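Local coordinates for Trp Repressor Binding Protein (PDB 1RLI), which probably acts as an NAD(P)H-dependent oxidoreductase that carries FMN, on the flavodoxin-like fold of the SsuE family, at residues V8-R14 / E33-K39; A78-Y82 / I121-G125. All blocks are in the same frame, centred on the assembly; numbering follows the deposited sequence.

How the interactions relate
Both contacts belong to one sheet. Strand 6-10, paired with strand 33-41 in interaction 1, also neighbours strand 74-80, which pairs with strand 117-124 in interaction 2, so four adjacent parallel strands are joined; the centres of the two interactions lie about 13 Å apart. At the seam, Ala78 N lies 2.9 Å from Ile9 O, and Gly11 N lies 2.9 Å from Ala78 O, both probable hydrogen bonds; Gly12 CA packs on Pro80 CD at 3.4 Å. The residues after Asn10 and around Pro80-Tyr82 thus gather at the C-terminal ends of the strands, where flavodoxin-like proteins hold FMN. No flavin is bound here; the side chains of Thr13 and Pro80 come within about 4 and 5 Å of bound platinum.

Interaction 1: V8-R14 / E33-K39; sequences VINGGTR and EHIYLQK
This is a parallel strand pairing in the interior of the sheet, between strands 6-10 and 33-41, joined through helix 18-27. Residues 8-10 and 33-36 are extended, their axes approaching to 4.7 Å at 16°, with Val8 opposite His34, Ile9 opposite Ile35 and Asn10 opposite Tyr36. The ladder runs Val8 N-Glu33 O (2.8 Å), Ile35 N-Val8 O (2.8 Å), Asn10 N-Ile35 O (2.7 Å) and Leu37 N-Asn10 O (3.0 Å). Ile9 and Ile35, both m,t, share the face under helix 62-70 (Ile9 CG1 to Ile35 CD1, 4.2 Å); Val8 and Asn10 face helix 18-27. The chain leaves the extended path at Gly11 (phi/psi -105/20); Asn10 OD1 accepts from Gly12 N (2.7 Å) in an Asx turn, and Arg14 NH2 folds back to Leu37 O, a very short 2.3 Å. One water links Gly11 O (2.8 Å) to Lys39 NZ (2.5 Å). Such a right-handed beta-alpha-beta crossover, with a glycine-containing loop after its first strand, typifies the flavodoxin-like fold, where that loop usually receives the FMN phosphate.

Interaction 2: A78-Y82 / I121-G125; sequences ATPIY and IAVGG
Ala78 opens 78-82 in extended conformation, at the C-terminal end of strand 74-80, which runs parallel to strand 117-124; the axes of 78-80 and 121-124 are 4.7 Å apart at closest and inclined by 13°. Its partner in register is Ile121, the CA atoms 4.6 Å apart and CB meeting CB at 4.2 Å, while Ala78 CA makes a CA-H...O contact with Ile121 O (3.2 Å). Thr79, opposite Ala122, supplies two rungs of the ladder: its N donates to Ile121 O (2.8 Å) and its O accepts from Val123 N (3.1 Å). Its side chain, chi1 t, turns OG1 forward to donate to Pro80 O (2.8 Å), and OG1 is also bonded to Ser87 N, tying the strand end to the loop beyond. Pro80 pairs with Val123, its CA making a CA-H...O contact with Val123 O (3.3 Å). That same oxygen accepts from Ile81 N (2.7 Å). Ile81, in the m,t rotamer, then lies over the neighbouring strand, CG1 on Ala122 CB at 3.8 Å and CD1 4.0 Å from Gly124 N. Its CB points toward Gly124, where the lack of a side chain avoids a clash. As the two strands part, a water bridges Ile81 O (2.8 Å) and Gly125 N (3.1 Å), and Tyr82 packs on Asp95 of the second subunit. Around this buried pair, helix 18-27 covers Ala78, Pro80, Ile121 and Val123 through Thr19 and Leu22, whereas Ala122 and Ile81 touch Leu155 of strand 149-157, the next strand of the sheet.

Interaction 1: V8-R14 / E33-K39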
# COMPACT_ATOMS: atom_id res chain seq x y z
N VAL D 8 -25.42 -2.05 -7.23
CA VAL D 8 -24.21 -1.67 -7.93
C VAL D 8 -24.22 -0.15 -7.87
O VAL D 8 -25.16 0.48 -8.36
CB VAL D 8 -24.19 -2.10 -9.41
CG1 VAL D 8 -22.98 -1.47 -10.09
CG2 VAL D 8 -24.12 -3.60 -9.51
N ILE D 9 -23.20 0.41 -7.24
CA ILE D 9 -23.07 1.87 -7.10
C ILE D 9 -22.05 2.27 -8.15
O ILE D 9 -20.84 2.08 -7.98
CB ILE D 9 -22.58 2.23 -5.70
CG1 ILE D 9 -23.60 1.72 -4.67
CG2 ILE D 9 -22.39 3.74 -5.58
CD1 ILE D 9 -23.09 1.74 -3.28
N ASN D 10 -22.56 2.85 -9.23
CA ASN D 10 -21.72 3.22 -10.35
C ASN D 10 -21.30 4.68 -10.35
O ASN D 10 -22.14 5.57 -10.51
CB ASN D 10 -22.48 2.89 -11.64
CG ASN D 10 -21.63 2.99 -12.86
OD1 ASN D 10 -20.62 3.68 -12.88
ND2 ASN D 10 -22.03 2.29 -13.92
N GLY D 11 -20.00 4.92 -10.17
CA GLY D 11 -19.47 6.27 -10.14
C GLY D 11 -18.75 6.60 -11.43
O GLY D 11 -17.94 7.52 -11.49
N GLY D 12 -19.04 5.83 -12.48
CA GLY D 12 -18.39 6.09 -13.75
C GLY D 12 -19.37 6.73 -14.70
O GLY D 12 -20.22 7.53 -14.29
N THR D 13 -19.25 6.40 -15.98
CA THR D 13 -20.15 6.92 -16.98
C THR D 13 -21.16 5.81 -17.15
O THR D 13 -21.13 4.83 -16.40
CB THR D 13 -19.43 7.22 -18.31
OG1 THR D 13 -18.70 6.06 -18.73
CG2 THR D 13 -18.48 8.39 -18.14
N ARG D 14 -22.05 5.92 -18.13
CA ARG D 14 -23.04 4.88 -18.30
C ARG D 14 -23.27 4.53 -19.76
O ARG D 14 -23.01 5.34 -20.65
CB ARG D 14 -24.33 5.31 -17.61
CG ARG D 14 -24.03 6.03 -16.31
CD ARG D 14 -25.26 6.51 -15.60
NE ARG D 14 -25.00 7.71 -14.81
CZ ARG D 14 -24.06 7.83 -13.88
NH1 ARG D 14 -23.24 6.82 -13.60
NH2 ARG D 14 -23.94 8.97 -13.23
N GLU D 33 -30.01 -3.68 -7.75
CA GLU D 33 -30.33 -2.26 -7.65
C GLU D 33 -29.19 -1.52 -8.35
O GLU D 33 -28.05 -1.57 -7.91
CB GLU D 33 -30.37 -1.86 -6.17
CG GLU D 33 -31.07 -0.56 -5.89
CD GLU D 33 -32.53 -0.60 -6.28
OE1 GLU D 33 -33.30 -1.37 -5.68
OE2 GLU D 33 -32.89 0.15 -7.20
N HIS D 34 -29.51 -0.85 -9.46
CA HIS D 34 -28.51 -0.12 -10.22
C HIS D 34 -28.50 1.36 -9.87
O HIS D 34 -29.41 2.11 -10.24
CB HIS D 34 -28.75 -0.30 -11.72
CG HIS D 34 -28.30 -1.63 -12.25
ND1 HIS D 34 -27.15 -1.78 -12.99
CD2 HIS D 34 -28.84 -2.87 -12.12
CE1 HIS D 34 -26.99 -3.06 -13.30
NE2 HIS D 34 -28.00 -3.74 -12.78
N ILE D 35 -27.48 1.78 -9.15
CA ILE D 35 -27.36 3.17 -8.73
C ILE D 35 -26.31 3.87 -9.58
O ILE D 35 -25.20 3.35 -9.80
CB ILE D 35 -26.96 3.25 -7.24
CG1 ILE D 35 -28.12 2.74 -6.37
CG2 ILE D 35 -26.58 4.68 -6.86
CD1 ILE D 35 -27.71 2.34 -4.98
N TYR D 36 -26.66 5.04 -10.09
CA TYR D 36 -25.72 5.80 -10.89
C TYR D 36 -25.56 7.12 -10.19
O TYR D 36 -26.55 7.79 -9.87
CB TYR D 36 -26.27 5.99 -12.30
CG TYR D 36 -26.63 4.68 -12.96
CD1 TYR D 36 -27.86 4.07 -12.71
CD2 TYR D 36 -25.74 4.05 -13.83
CE1 TYR D 36 -28.20 2.87 -13.32
CE2 TYR D 36 -26.08 2.85 -14.45
CZ TYR D 36 -27.30 2.27 -14.19
OH TYR D 36 -27.65 1.10 -14.82
N LEU D 37 -24.32 7.50 -9.90
CA LEU D 37 -24.08 8.76 -9.22
C LEU D 37 -24.11 9.86 -10.28
O LEU D 37 -23.29 9.88 -11.18
CB LEU D 37 -22.73 8.72 -8.50
CG LEU D 37 -22.69 7.62 -7.42
CD1 LEU D 37 -21.31 7.60 -6.76
CD2 LEU D 37 -23.75 7.87 -6.37
N GLN D 38 -25.08 10.75 -10.15
CA GLN D 38 -25.29 11.83 -11.10
C GLN D 38 -24.17 12.86 -11.14
O GLN D 38 -23.52 13.13 -10.13
CB GLN D 38 -26.61 12.52 -10.76
CG GLN D 38 -27.50 12.87 -11.94
CD GLN D 38 -28.86 13.41 -11.50
OE1 GLN D 38 -29.73 13.70 -12.33
NE2 GLN D 38 -29.05 13.55 -10.19
N LYS D 39 -23.93 13.42 -12.33
CA LYS D 39 -22.94 14.49 -12.49
C LYS D 39 -23.44 15.39 -13.61
O LYS D 39 -24.07 14.94 -14.57
CB LYS D 39 -21.54 13.95 -12.78
CG LYS D 39 -21.35 13.13 -14.03
CD LYS D 39 -19.96 12.49 -13.99
CE LYS D 39 -19.65 11.71 -15.26
NZ LYS D 39 -18.37 10.97 -15.15
O HOH W 1 -17.33 9.55 -13.32
O HOH W 2 -20.58 8.99 -11.78

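Interaction 2: A78-Y82 / I121-G125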
# COMPACT_ATOMS: atom_id res chain seq x y z
N ALA D 78 -18.44 0.47 -8.19
CA ALA D 78 -17.78 0.44 -9.49
C ALA D 78 -17.29 1.82 -9.84
O ALA D 78 -18.06 2.78 -9.83
CB ALA D 78 -18.76 -0.07 -10.55
N THR D 79 -16.01 1.94 -10.19
CA THR D 79 -15.49 3.27 -10.48
C THR D 79 -14.32 3.34 -11.43
O THR D 79 -13.53 2.41 -11.50
CB THR D 79 -14.99 3.95 -9.18
OG1 THR D 79 -14.53 5.29 -9.46
CG2 THR D 79 -13.79 3.15 -8.59
N PRO D 80 -14.22 4.44 -12.18
CA PRO D 80 -13.07 4.55 -13.08
C PRO D 80 -11.96 5.02 -12.14
O PRO D 80 -12.25 5.55 -11.05
CB PRO D 80 -13.50 5.64 -14.07
CG PRO D 80 -14.47 6.46 -13.30
CD PRO D 80 -15.26 5.41 -12.54
N ILE D 81 -10.71 4.83 -12.52
CA ILE D 81 -9.62 5.29 -11.68
C ILE D 81 -9.19 6.63 -12.27
O ILE D 81 -8.70 6.70 -13.40
CB ILE D 81 -8.41 4.31 -11.70
CG1 ILE D 81 -8.85 2.93 -11.16
CG2 ILE D 81 -7.26 4.87 -10.83
CD1 ILE D 81 -7.74 1.86 -11.20
N TYR D 82 -9.42 7.70 -11.51
CA TYR D 82 -9.04 9.05 -11.93
C TYR D 82 -7.94 9.48 -11.00
O TYR D 82 -8.14 9.51 -9.77
CB TYR D 82 -10.18 10.06 -11.78
CG TYR D 82 -11.36 9.88 -12.70
CD1 TYR D 82 -11.28 9.10 -13.85
CD2 TYR D 82 -12.57 10.52 -12.41
CE1 TYR D 82 -12.40 8.97 -14.70
CE2 TYR D 82 -13.68 10.39 -13.24
CZ TYR D 82 -13.59 9.62 -14.38
OH TYR D 82 -14.70 9.49 -15.17
N ILE D 121 -15.00 -2.67 -8.25
CA ILE D 121 -14.63 -2.86 -9.66
C ILE D 121 -14.04 -1.50 -10.05
O ILE D 121 -14.73 -0.49 -9.95
CB ILE D 121 -15.85 -3.15 -10.57
CG1 ILE D 121 -16.46 -4.50 -10.21
CG2 ILE D 121 -15.41 -3.13 -12.03
CD1 ILE D 121 -17.76 -4.78 -10.91
N ALA D 122 -12.77 -1.48 -10.45
CA ALA D 122 -12.11 -0.22 -10.83
C ALA D 122 -11.37 -0.40 -12.14
O ALA D 122 -10.66 -1.39 -12.35
CB ALA D 122 -11.14 0.22 -9.73
N VAL D 123 -11.55 0.56 -13.03
CA VAL D 123 -10.92 0.48 -14.34
C VAL D 123 -10.08 1.71 -14.58
O VAL D 123 -10.55 2.82 -14.37
CB VAL D 123 -12.00 0.40 -15.45
CG1 VAL D 123 -11.33 0.27 -16.82
CG2 VAL D 123 -12.92 -0.78 -15.20
N GLY D 124 -8.85 1.49 -15.05
CA GLY D 124 -7.94 2.59 -15.32
C GLY D 124 -7.08 2.29 -16.54
O GLY D 124 -6.94 1.14 -16.93
N GLY D 125 -6.47 3.33 -17.12
CA GLY D 125 -5.65 3.11 -18.30
C GLY D 125 -4.16 3.18 -18.08
O GLY D 125 -3.37 3.09 -19.02
O HOH W 3 -8.09 5.77 -16.00